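Long-range contacts in toxin FitB (PDB 2H1C), which forms the toxic, PIN-domain half of a type II toxin-antitoxin pair and, with its antitoxin FitA, binds its own promoter DNA as a tetramer of heterodimers: residues T6-E11 with T117-D122; V33-I38 with S66-F71; E80-I85 with I107-K112; K98-A103 with F126-V131. One frame throughout, in Å; residues are numbered along the deposited sequence.

Contact 1. Residues T6-E11 with T117-D122; sequences TNVISE and TVATRD. With SO4 (sulfate ion), chain D.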
loop_
_atom_site.group_PDB
_atom_site.type_symbol
_atom_site.label_atom_id
_atom_site.label_comp_id
_atom_site.label_asym_id
_atom_site.label_seq_id
_atom_site.Cartn_x
_atom_site.Cartn_y
_atom_site.Cartn_z
ATOM N N THR A 6 -6.590 -8.022 8.135
ATOM C CA THR A 6 -6.214 -9.380 7.761
ATOM C C THR A 6 -6.341 -10.441 8.854
ATOM O O THR A 6 -6.777 -11.560 8.587
ATOM C CB THR A 6 -4.767 -9.405 7.244
ATOM O OG1 THR A 6 -4.646 -8.465 6.176
ATOM C CG2 THR A 6 -4.393 -10.785 6.750
ATOM N N ASN A 7 -5.963 -10.098 10.082
ATOM C CA ASN A 7 -6.000 -11.086 11.153
ATOM C C ASN A 7 -7.404 -11.528 11.547
ATOM O O ASN A 7 -7.571 -12.593 12.141
ATOM C CB ASN A 7 -5.236 -10.566 12.376
ATOM C CG ASN A 7 -5.833 -9.288 12.940
ATOM O OD1 ASN A 7 -6.967 -9.274 13.421
ATOM N ND2 ASN A 7 -5.070 -8.205 12.880
ATOM N N VAL A 8 -8.410 -10.730 11.206
ATOM C CA VAL A 8 -9.787 -11.079 11.538
ATOM C C VAL A 8 -10.391 -11.964 10.450
ATOM O O VAL A 8 -10.936 -13.024 10.742
ATOM C CB VAL A 8 -10.633 -9.800 11.749
ATOM C CG1 VAL A 8 -12.108 -10.153 11.903
ATOM C CG2 VAL A 8 -10.140 -9.075 12.994
ATOM N N ILE A 9 -10.271 -11.567 9.189
ATOM C CA ILE A 9 -10.837 -12.391 8.139
ATOM C C ILE A 9 -10.107 -13.737 8.051
ATOM O O ILE A 9 -10.694 -14.729 7.634
ATOM C CB ILE A 9 -10.836 -11.642 6.762
ATOM C CG1 ILE A 9 -11.541 -12.507 5.706
ATOM C CG2 ILE A 9 -9.419 -11.280 6.352
ATOM C CD1 ILE A 9 -11.686 -11.840 4.362
ATOM N N SER A 10 -8.848 -13.782 8.488
ATOM C CA SER A 10 -8.062 -15.024 8.454
ATOM C C SER A 10 -8.353 -15.983 9.618
ATOM O O SER A 10 -8.091 -17.179 9.521
ATOM C CB SER A 10 -6.559 -14.709 8.475
ATOM O OG SER A 10 -6.189 -13.855 7.407
ATOM N N GLU A 11 -8.890 -15.470 10.715
ATOM C CA GLU A 11 -9.133 -16.332 11.875
ATOM C C GLU A 11 -10.023 -17.557 11.619
ATOM O O GLU A 11 -9.670 -18.668 12.022
ATOM C CB GLU A 11 -9.683 -15.519 13.050
ATOM C CG GLU A 11 -9.986 -16.349 14.322
ATOM C CD GLU A 11 -8.744 -16.864 15.021
ATOM O OE1 GLU A 11 -8.875 -17.766 15.888
ATOM O OE2 GLU A 11 -7.629 -16.367 14.726
ATOM N N THR A 117 -14.980 1.560 10.960
ATOM C CA THR A 117 -14.361 1.080 12.190
ATOM C C THR A 117 -13.514 -0.115 11.769
ATOM O O THR A 117 -13.994 -0.995 11.056
ATOM C CB THR A 117 -15.389 0.555 13.194
ATOM O OG1 THR A 117 -16.236 1.623 13.617
ATOM C CG2 THR A 117 -14.682 -0.036 14.405
ATOM N N VAL A 118 -12.257 -0.146 12.203
ATOM C CA VAL A 118 -11.368 -1.248 11.868
ATOM C C VAL A 118 -11.555 -2.413 12.836
ATOM O O VAL A 118 -11.555 -2.213 14.055
ATOM C CB VAL A 118 -9.877 -0.817 11.941
ATOM C CG1 VAL A 118 -8.971 -2.034 11.673
ATOM C CG2 VAL A 118 -9.592 0.278 10.909
ATOM N N ALA A 119 -11.755 -3.615 12.302
ATOM C CA ALA A 119 -11.892 -4.806 13.141
ATOM C C ALA A 119 -10.506 -5.458 13.079
ATOM O O ALA A 119 -10.038 -5.828 11.991
ATOM C CB ALA A 119 -12.947 -5.751 12.561
ATOM N N THR A 120 -9.858 -5.607 14.234
ATOM C CA THR A 120 -8.508 -6.179 14.277
ATOM C C THR A 120 -8.140 -6.687 15.663
ATOM O O THR A 120 -8.677 -6.216 16.656
ATOM C CB THR A 120 -7.460 -5.128 13.902
ATOM O OG1 THR A 120 -6.150 -5.702 13.988
ATOM C CG2 THR A 120 -7.548 -3.938 14.846
ATOM N N ARG A 121 -7.221 -7.646 15.714
ATOM C CA ARG A 121 -6.774 -8.193 16.994
ATOM C C ARG A 121 -5.756 -7.247 17.639
ATOM O O ARG A 121 -5.669 -7.151 18.865
ATOM C CB ARG A 121 -6.129 -9.558 16.780
ATOM C CG ARG A 121 -5.852 -10.304 18.086
ATOM C CD ARG A 121 -5.302 -11.694 17.825
ATOM N NE ARG A 121 -5.370 -12.526 19.026
ATOM C CZ ARG A 121 -5.008 -13.805 19.067
ATOM N NH1 ARG A 121 -4.551 -14.400 17.974
ATOM N NH2 ARG A 121 -5.112 -14.491 20.198
ATOM N N ASP A 122 -4.990 -6.560 16.792
ATOM C CA ASP A 122 -3.955 -5.616 17.225
ATOM C C ASP A 122 -4.446 -4.179 17.093
ATOM O O ASP A 122 -4.243 -3.541 16.058
ATOM C CB ASP A 122 -2.701 -5.796 16.367
ATOM C CG ASP A 122 -2.051 -7.150 16.556
ATOM O OD1 ASP A 122 -1.167 -7.494 15.745
ATOM O OD2 ASP A 122 -2.411 -7.870 17.517
HETATM S S SO4 D . -3.708 -17.831 19.390
HETATM O O1 SO4 D . -2.669 -18.390 18.633
HETATM O O2 SO4 D . -3.248 -16.755 20.294
HETATM O O3 SO4 D . -4.339 -18.738 20.268
HETATM O O4 SO4 D . -4.595 -17.119 18.549
#
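This is a mixed contact between a helix and the loop that leaves a strand, one hydrogen bond beside a valine packed on the strand end, set at the carboxyl edge of the parallel sheet of a PIN domain. Residues 6-11 open with the short helix that follows strand 2-4, and residues 117-122 run off strand 117-119, the neighbour of 2-4 in the sheet. Asn7 carries the polar part. Its CG sits between the backbone N and the carbonyl carbon, the crowded position (chi1 61°), which turns the amide toward the loop. OD1 of Asn7 accepts a hydrogen bond from Arg121 N at 2.8 Å, the donor standing above the carbonyl plane and the N-H bent to 147°. On the other branch Asn7 ND2 lies 2.9 Å from Thr120 OG1. Thr120 OG1 also bonds to Asp5 and accepts from Asp122 N at 3.2 Å, an ST turn. Through Thr120 the loop touches Asp5, predicted to bind magnesium, so Asn7 sits in the second shell of that probable site. Beside the amide, Val8 lays its CG2 along the strand end, 3.4 Å from Ala119 O and 3.6 Å from Thr120 CA, while Leu25 and Pro136 pack on the same side chain. Arg121 leaves the contact with its chain extended from CG to NE, toward a sulfate probably taken up from the crystallisation liquor, which Arg14 also holds. The sulfate lies at the guanidinium edge, in its plane, with O4 2.8 Å from Arg121 NH1 and O2 2.9 Å from Arg121 NH2.

Contact 2. Residues V33-I38 with S66-F71; sequences VYLSAI and SILPLF. With MG (magnesium ion), chain H.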
loop_
_atom_site.group_PDB
_atom_site.type_symbol
_atom_site.label_atom_id
_atom_site.label_comp_id
_atom_site.label_asym_id
_atom_site.label_seq_id
_atom_site.Cartn_x
_atom_site.Cartn_y
_atom_site.Cartn_z
ATOM N N VAL A 33 -19.728 -4.427 5.356
ATOM C CA VAL A 33 -18.365 -4.869 5.634
ATOM C C VAL A 33 -17.473 -4.673 4.415
ATOM O O VAL A 33 -17.811 -5.105 3.312
ATOM C CB VAL A 33 -18.350 -6.345 6.067
ATOM C CG1 VAL A 33 -16.945 -6.746 6.492
ATOM C CG2 VAL A 33 -19.324 -6.549 7.231
ATOM N N TYR A 34 -16.329 -4.022 4.623
ATOM C CA TYR A 34 -15.379 -3.724 3.543
ATOM C C TYR A 34 -13.988 -4.343 3.746
ATOM O O TYR A 34 -13.616 -4.746 4.857
ATOM C CB TYR A 34 -15.191 -2.206 3.434
ATOM C CG TYR A 34 -16.442 -1.448 3.061
ATOM C CD1 TYR A 34 -17.476 -1.263 3.989
ATOM C CD2 TYR A 34 -16.625 -0.986 1.760
ATOM C CE1 TYR A 34 -18.665 -0.642 3.626
ATOM C CE2 TYR A 34 -17.823 -0.361 1.373
ATOM C CZ TYR A 34 -18.837 -0.198 2.314
ATOM O OH TYR A 34 -20.034 0.379 1.935
ATOM N N LEU A 35 -13.220 -4.410 2.657
ATOM C CA LEU A 35 -11.846 -4.902 2.706
ATOM C C LEU A 35 -10.972 -3.881 1.979
ATOM O O LEU A 35 -11.398 -3.302 0.974
ATOM C CB LEU A 35 -11.700 -6.246 1.981
ATOM C CG LEU A 35 -12.348 -7.508 2.544
ATOM C CD1 LEU A 35 -12.069 -8.679 1.597
ATOM C CD2 LEU A 35 -11.778 -7.810 3.925
ATOM N N SER A 36 -9.771 -3.644 2.490
ATOM C CA SER A 36 -8.841 -2.749 1.807
ATOM C C SER A 36 -8.150 -3.601 0.759
ATOM O O SER A 36 -7.925 -4.797 0.980
ATOM C CB SER A 36 -7.774 -2.222 2.767
ATOM O OG SER A 36 -6.624 -1.795 2.036
ATOM N N ALA A 37 -7.800 -2.998 -0.372
ATOM C CA ALA A 37 -7.088 -3.728 -1.400
ATOM C C ALA A 37 -5.759 -4.255 -0.811
ATOM O O ALA A 37 -5.219 -5.253 -1.273
ATOM C CB ALA A 37 -6.822 -2.802 -2.599
ATOM N N ILE A 38 -5.242 -3.576 0.211
ATOM C CA ILE A 38 -3.996 -3.994 0.881
ATOM C C ILE A 38 -4.187 -5.362 1.567
ATOM O O ILE A 38 -3.318 -6.232 1.503
ATOM C CB ILE A 38 -3.558 -2.948 1.964
ATOM C CG1 ILE A 38 -3.149 -1.628 1.284
ATOM C CG2 ILE A 38 -2.408 -3.505 2.806
ATOM C CD1 ILE A 38 -1.901 -1.719 0.413
ATOM N N SER A 66 -15.180 -17.850 -4.005
ATOM C CA SER A 66 -16.184 -17.902 -2.945
ATOM C C SER A 66 -16.103 -16.774 -1.928
ATOM O O SER A 66 -17.133 -16.250 -1.482
ATOM C CB SER A 66 -16.082 -19.228 -2.186
ATOM O OG SER A 66 -16.428 -20.326 -3.010
ATOM N N ILE A 67 -14.884 -16.409 -1.544
ATOM C CA ILE A 67 -14.717 -15.358 -0.532
ATOM C C ILE A 67 -14.758 -13.935 -1.074
ATOM O O ILE A 67 -15.599 -13.141 -0.655
ATOM C CB ILE A 67 -13.405 -15.557 0.270
ATOM C CG1 ILE A 67 -13.464 -16.873 1.044
ATOM C CG2 ILE A 67 -13.207 -14.402 1.260
ATOM C CD1 ILE A 67 -12.127 -17.274 1.638
ATOM N N LEU A 68 -13.866 -13.609 -2.007
ATOM C CA LEU A 68 -13.832 -12.258 -2.549
ATOM C C LEU A 68 -15.143 -11.766 -3.186
ATOM O O LEU A 68 -15.456 -10.584 -3.106
ATOM C CB LEU A 68 -12.650 -12.097 -3.514
ATOM C CG LEU A 68 -11.255 -12.206 -2.883
ATOM C CD1 LEU A 68 -10.193 -11.879 -3.955
ATOM C CD2 LEU A 68 -11.119 -11.234 -1.699
ATOM N N PRO A 69 -15.924 -12.660 -3.826
ATOM C CA PRO A 69 -17.179 -12.186 -4.415
ATOM C C PRO A 69 -18.117 -11.608 -3.346
ATOM O O PRO A 69 -18.979 -10.799 -3.656
ATOM C CB PRO A 69 -17.745 -13.439 -5.065
ATOM C CG PRO A 69 -16.506 -14.167 -5.497
ATOM C CD PRO A 69 -15.638 -14.038 -4.260
ATOM N N LEU A 70 -17.955 -12.043 -2.097
ATOM C CA LEU A 70 -18.781 -11.528 -1.002
ATOM C C LEU A 70 -18.491 -10.042 -0.814
ATOM O O LEU A 70 -19.289 -9.314 -0.214
ATOM C CB LEU A 70 -18.461 -12.241 0.313
ATOM C CG LEU A 70 -18.729 -13.742 0.393
ATOM C CD1 LEU A 70 -18.133 -14.289 1.684
ATOM C CD2 LEU A 70 -20.217 -13.995 0.317
ATOM N N PHE A 71 -17.345 -9.593 -1.324
ATOM C CA PHE A 71 -16.954 -8.195 -1.178
ATOM C C PHE A 71 -16.935 -7.399 -2.477
ATOM O O PHE A 71 -16.335 -6.327 -2.550
ATOM C CB PHE A 71 -15.594 -8.119 -0.477
ATOM C CG PHE A 71 -15.601 -8.718 0.899
ATOM C CD1 PHE A 71 -15.298 -10.062 1.093
ATOM C CD2 PHE A 71 -15.972 -7.950 1.999
ATOM C CE1 PHE A 71 -15.369 -10.640 2.373
ATOM C CE2 PHE A 71 -16.049 -8.518 3.274
ATOM C CZ PHE A 71 -15.749 -9.859 3.462
HETATM MG MG MG H . -6.913 0.511 0.882
#
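Ser66 and Ile67 belong to the last part of helix 53-67, and the chain goes on in a 3-10 turn: Leu70 N bonds back to Ile67 O, and Phe71 N to Leu68 O at 2.8 Å. Leu68, the first of this turn to meet strand 33-36, sends CD2 to 4.3 Å from Leu35 CD1, a light apolar touch that Val40 of helix 37-48 shares. Leu70 packs on the bound peptide, as do Ile67 and Phe71. Phe71 does most of the work. With CG anti to the carbonyl carbon (chi1 -61°) and the ring turned square to its stem (chi2 90°), it presents one face to Leu35, whose side chain meets it at about a right angle. Leu35 CD1 sits 3.7 Å from the centroid of the Phe71 ring, 19° off the normal, a CH-pi contact offset toward the rim. Val33 comes in at the ring's edge instead, its CG1 lying in the ring plane 3.8 Å from Phe71 CE2, and Val33 O also faces that edge while bonding to Arg74. The side chains that meet are apolar, and the contact is buried. Past it, Ser36 caps helix 37-48 by accepting from Ile38 N, and Ser36 OG also binds magnesium at 2.6 Å. The whole is a PIN-domain sheet strand backed by the turn after a helix and ending in a helix N-cap at a metal site seen in the crystal.

Contact 3. Residues E80-I85 with I107-K112; sequences EPVAAI and IAATAK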
loop_
_atom_site.group_PDB
_atom_site.type_symbol
_atom_site.label_atom_id
_atom_site.label_comp_id
_atom_site.label_asym_id
_atom_site.label_seq_id
_atom_site.Cartn_x
_atom_site.Cartn_y
_atom_site.Cartn_z
ATOM N N GLU A 80 -5.122 8.465 -4.083
ATOM C CA GLU A 80 -4.582 9.760 -3.664
ATOM C C GLU A 80 -5.154 10.357 -2.373
ATOM O O GLU A 80 -4.404 10.839 -1.525
ATOM C CB GLU A 80 -4.677 10.770 -4.818
ATOM C CG GLU A 80 -4.080 12.138 -4.501
ATOM C CD GLU A 80 -5.017 13.010 -3.698
ATOM O OE1 GLU A 80 -6.219 13.039 -4.032
ATOM O OE2 GLU A 80 -4.556 13.674 -2.742
ATOM N N PRO A 81 -6.486 10.351 -2.206
ATOM C CA PRO A 81 -7.086 10.905 -0.984
ATOM C C PRO A 81 -6.634 10.133 0.266
ATOM O O PRO A 81 -6.382 10.719 1.324
ATOM C CB PRO A 81 -8.589 10.748 -1.237
ATOM C CG PRO A 81 -8.687 10.846 -2.723
ATOM C CD PRO A 81 -7.524 10.021 -3.199
ATOM N N VAL A 82 -6.553 8.816 0.139
ATOM C CA VAL A 82 -6.126 7.970 1.257
ATOM C C VAL A 82 -4.652 8.246 1.575
ATOM O O VAL A 82 -4.234 8.209 2.739
ATOM C CB VAL A 82 -6.290 6.483 0.935
ATOM C CG1 VAL A 82 -5.911 5.646 2.155
ATOM C CG2 VAL A 82 -7.726 6.201 0.531
ATOM N N ALA A 83 -3.862 8.510 0.537
ATOM C CA ALA A 83 -2.453 8.814 0.739
ATOM C C ALA A 83 -2.288 10.056 1.617
ATOM O O ALA A 83 -1.388 10.116 2.451
ATOM C CB ALA A 83 -1.751 9.015 -0.609
ATOM N N ALA A 84 -3.147 11.054 1.429
ATOM C CA ALA A 84 -3.077 12.276 2.235
ATOM C C ALA A 84 -3.336 11.969 3.704
ATOM O O ALA A 84 -2.639 12.465 4.590
ATOM C CB ALA A 84 -4.100 13.307 1.738
ATOM N N ILE A 85 -4.362 11.166 3.962
ATOM C CA ILE A 85 -4.713 10.787 5.333
ATOM C C ILE A 85 -3.588 9.954 5.948
ATOM O O ILE A 85 -3.246 10.114 7.120
ATOM C CB ILE A 85 -6.038 10.008 5.335
ATOM C CG1 ILE A 85 -7.147 10.953 4.860
ATOM C CG2 ILE A 85 -6.333 9.446 6.738
ATOM C CD1 ILE A 85 -8.468 10.279 4.560
ATOM N N ILE A 107 -4.131 0.678 6.181
ATOM C CA ILE A 107 -5.457 0.237 6.578
ATOM C C ILE A 107 -6.153 1.315 7.377
ATOM O O ILE A 107 -7.309 1.624 7.113
ATOM C CB ILE A 107 -5.372 -1.062 7.388
ATOM C CG1 ILE A 107 -4.756 -2.158 6.511
ATOM C CG2 ILE A 107 -6.759 -1.495 7.828
ATOM C CD1 ILE A 107 -4.567 -3.472 7.206
ATOM N N ALA A 108 -5.448 1.913 8.333
ATOM C CA ALA A 108 -6.058 2.952 9.141
ATOM C C ALA A 108 -6.507 4.145 8.298
ATOM O O ALA A 108 -7.600 4.675 8.503
ATOM C CB ALA A 108 -5.103 3.394 10.247
ATOM N N ALA A 109 -5.685 4.553 7.332
ATOM C CA ALA A 109 -6.036 5.692 6.475
ATOM C C ALA A 109 -7.255 5.375 5.597
ATOM O O ALA A 109 -8.093 6.245 5.345
ATOM C CB ALA A 109 -4.833 6.087 5.588
ATOM N N THR A 110 -7.356 4.133 5.134
ATOM C CA THR A 110 -8.492 3.723 4.311
ATOM C C THR A 110 -9.769 3.818 5.146
ATOM O O THR A 110 -10.774 4.365 4.701
ATOM C CB THR A 110 -8.315 2.269 3.788
ATOM O OG1 THR A 110 -7.143 2.201 2.956
ATOM C CG2 THR A 110 -9.549 1.830 2.980
ATOM N N ALA A 111 -9.707 3.325 6.382
ATOM C CA ALA A 111 -10.865 3.364 7.267
ATOM C C ALA A 111 -11.284 4.800 7.590
ATOM O O ALA A 111 -12.466 5.134 7.538
ATOM C CB ALA A 111 -10.557 2.604 8.558
ATOM N N LYS A 112 -10.322 5.658 7.906
ATOM C CA LYS A 112 -10.651 7.044 8.235
ATOM C C LYS A 112 -11.282 7.750 7.038
ATOM O O LYS A 112 -12.264 8.484 7.185
ATOM C CB LYS A 112 -9.395 7.799 8.697
ATOM C CG LYS A 112 -9.626 9.283 8.964
ATOM C CD LYS A 112 -8.474 9.926 9.730
ATOM C CE LYS A 112 -8.479 9.515 11.195
ATOM N NZ LYS A 112 -7.467 10.256 12.018
#
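Val82 has CG1 anti to its backbone N (chi1 -177°), and Ile85, one turn later, has CG2 anti to its own; together these torsions send one methyl from each residue across to helix 102-114. There they straddle Ala109. Val82 CG1 stops 3.6 Å from Ala109 CB and also rests on the backbone at Thr110 N, with Thr110 OG1 3.7 Å from the same methyl. Ile85 CG2 reaches Ala109 CA at 3.8 Å, and on its other flank Lys112 CD at 3.7 Å. Ala109 CB, being small, also lies against the opposing backbone, 3.6 Å from Val82 O. That lets the short helical segments approach to 8.4 Å between axes, at an angle of 113° between their N-to-C directions, so they cross steeply rather than lie alongside each other. Lys112 joins through its aliphatic part alone. Its chain leaves anti to the backbone N, passes Ile85, then bends at chi3 (-74°), and NZ bonds to Ala129 O, where the polar end is satisfied. Thr110 turns its hydroxyl back along its own helix to Tyr106 O. On its other faces segment 80-85 meets the second subunit: Glu80 makes a salt bridge with Arg44 of that neighbouring copy, and Ala83 packs on its Ala37. The arrangement is a steep, alanine-centred helix-helix crossing in the PIN fold, between a helix of the dimer interface and one whose Thr110 belongs to a magnesium site seen in the crystal.

Contact 4. Residues K98-A103 with F126-V131; sequences KEIAAA and FFAADV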
loop_
_atom_site.group_PDB
_atom_site.type_symbol
_atom_site.label_atom_id
_atom_site.label_comp_id
_atom_site.label_asym_id
_atom_site.label_seq_id
_atom_site.Cartn_x
_atom_site.Cartn_y
_atom_site.Cartn_z
ATOM N N LYS A 98 4.033 7.944 19.242
ATOM C CA LYS A 98 3.164 6.790 19.019
ATOM C C LYS A 98 3.753 5.958 17.888
ATOM O O LYS A 98 4.460 6.477 17.027
ATOM C CB LYS A 98 1.749 7.246 18.647
ATOM C CG LYS A 98 1.123 8.235 19.624
ATOM C CD LYS A 98 -0.279 8.657 19.186
ATOM C CE LYS A 98 -0.775 9.876 19.971
ATOM N NZ LYS A 98 -0.743 9.679 21.451
ATOM N N GLU A 99 3.446 4.667 17.879
ATOM C CA GLU A 99 3.975 3.774 16.859
ATOM C C GLU A 99 2.928 3.223 15.892
ATOM O O GLU A 99 1.926 2.635 16.310
ATOM C CB GLU A 99 4.716 2.619 17.539
ATOM C CG GLU A 99 3.899 1.930 18.621
ATOM C CD GLU A 99 4.770 1.209 19.635
ATOM O OE1 GLU A 99 5.571 1.889 20.317
ATOM O OE2 GLU A 99 4.655 -0.032 19.750
ATOM N N ILE A 100 3.170 3.438 14.600
ATOM C CA ILE A 100 2.293 2.954 13.536
ATOM C C ILE A 100 3.166 2.519 12.354
ATOM O O ILE A 100 3.873 3.335 11.761
ATOM C CB ILE A 100 1.317 4.050 13.028
ATOM C CG1 ILE A 100 0.490 4.600 14.186
ATOM C CG2 ILE A 100 0.395 3.473 11.956
ATOM C CD1 ILE A 100 -0.481 5.689 13.793
ATOM N N ALA A 101 3.111 1.235 12.022
ATOM C CA ALA A 101 3.878 0.689 10.909
ATOM C C ALA A 101 3.180 1.052 9.602
ATOM O O ALA A 101 1.982 1.355 9.598
ATOM C CB ALA A 101 3.987 -0.827 11.046
ATOM N N ALA A 102 3.917 1.022 8.494
ATOM C CA ALA A 102 3.340 1.368 7.190
ATOM C C ALA A 102 2.068 0.574 6.865
ATOM O O ALA A 102 1.037 1.158 6.520
ATOM C CB ALA A 102 4.385 1.158 6.082
ATOM N N ALA A 103 2.159 -0.750 6.968
ATOM C CA ALA A 103 1.042 -1.650 6.683
ATOM C C ALA A 103 -0.222 -1.276 7.450
ATOM O O ALA A 103 -1.308 -1.191 6.867
ATOM C CB ALA A 103 1.430 -3.091 7.014
ATOM N N PHE A 126 -3.899 1.409 15.532
ATOM C CA PHE A 126 -5.101 2.121 15.142
ATOM C C PHE A 126 -5.558 3.141 16.168
ATOM O O PHE A 126 -6.151 4.160 15.821
ATOM C CB PHE A 126 -6.200 1.118 14.803
ATOM C CG PHE A 126 -5.814 0.174 13.701
ATOM C CD1 PHE A 126 -5.259 -1.068 13.992
ATOM C CD2 PHE A 126 -5.954 0.552 12.364
ATOM C CE1 PHE A 126 -4.837 -1.925 12.972
ATOM C CE2 PHE A 126 -5.536 -0.294 11.331
ATOM C CZ PHE A 126 -4.976 -1.537 11.638
ATOM N N PHE A 127 -5.267 2.882 17.436
ATOM C CA PHE A 127 -5.636 3.834 18.468
ATOM C C PHE A 127 -4.807 5.096 18.242
ATOM O O PHE A 127 -5.316 6.213 18.337
ATOM C CB PHE A 127 -5.357 3.252 19.852
ATOM C CG PHE A 127 -6.479 2.415 20.388
ATOM C CD1 PHE A 127 -7.777 2.917 20.414
ATOM C CD2 PHE A 127 -6.240 1.148 20.908
ATOM C CE1 PHE A 127 -8.818 2.172 20.951
ATOM C CE2 PHE A 127 -7.278 0.393 21.450
ATOM C CZ PHE A 127 -8.567 0.908 21.470
ATOM N N ALA A 128 -3.532 4.906 17.913
ATOM C CA ALA A 128 -2.628 6.022 17.661
ATOM C C ALA A 128 -3.005 6.780 16.386
ATOM O O ALA A 128 -2.682 7.960 16.231
ATOM C CB ALA A 128 -1.193 5.516 17.571
ATOM N N ALA A 129 -3.695 6.100 15.476
ATOM C CA ALA A 129 -4.128 6.717 14.225
ATOM C C ALA A 129 -5.432 7.483 14.456
ATOM O O ALA A 129 -5.945 8.139 13.550
ATOM C CB ALA A 129 -4.331 5.646 13.153
ATOM N N ASP A 130 -5.963 7.402 15.673
ATOM C CA ASP A 130 -7.211 8.084 15.997
ATOM C C ASP A 130 -8.354 7.604 15.103
ATOM O O ASP A 130 -9.175 8.399 14.632
ATOM C CB ASP A 130 -7.044 9.604 15.848
ATOM C CG ASP A 130 -6.341 10.237 17.041
ATOM O OD1 ASP A 130 -6.935 10.246 18.145
ATOM O OD2 ASP A 130 -5.198 10.727 16.873
ATOM N N VAL A 131 -8.394 6.298 14.850
ATOM C CA VAL A 131 -9.456 5.724 14.030
ATOM C C VAL A 131 -10.229 4.751 14.914
ATOM O O VAL A 131 -9.643 4.107 15.781
ATOM C CB VAL A 131 -8.886 4.970 12.795
ATOM C CG1 VAL A 131 -10.005 4.312 12.019
ATOM C CG2 VAL A 131 -8.149 5.948 11.891
#
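Tight packing here centres on the methyl of Ala128, at the end of helix 124-128, which is gripped by two residues of the extended chain leading into helix 102-114. Lys98 runs its methylene chain past the alanine, CB and CD both 3.6 Å from Ala128 CB. Ile100 fills the inner side. Its CG1 is anti to the carbonyl carbon and the chain goes on extended (chi2 179°), so Ile100 CD1 lies over the end of the helix, 3.8 Å from Ala128 CB, 3.7 Å from Ala129 N and 3.9 Å from Ala129 CB. Ile89 and Ala93 also touch it, so Ile100 is packed between the end of helix 124-128 and helix 80-94. After Ala129 the chain leaves helix 124-128 in a Schellman motif, with Asp130 at positive phi (60°) and Val131 N bonded back to Phe126 O. The loose side, facing solvent, begins where Lys98 bends at chi4. Lys98 NZ ends 6.5 Å from Asp130 OD2, too far for a salt bridge, though the opposite charges may attract weakly. Glu99 points the other way, its side chain exposed, while Glu99 O is buried near Ala128 CB with no partner in the model. The join between the lead-in to helix 102-114 and the end of helix 124-128 therefore rests on hydrocarbon contact, the lysine contributing its aliphatic stem and leaving its charge at the surface.

In the fold
All four contacts belong to one PIN domain built round a parallel sheet. Contacts 1 and 2 reach that sheet directly, their centres about 13 Å apart, and meet where Ile9 packs on Leu35. Contacts 3 and 4, centres about 12 Å apart, share helix 102-114; they meet along Lys112 and where Ala108 packs on Phe126. Contacts 2 and 4 lie farthest apart, centres about 22 Å apart, on opposite sides of the chain's centre. Along the chain, contact 1 encloses contacts 2 and 3, which follow in series, whereas contact 4 crosses both 1 and 3. Parts far apart in sequence, with the predicted magnesium ligands Asp5 and Asp104 beside contacts 1 and 4, are thus folded together, while contacts 2 and 3 also touch the second subunit.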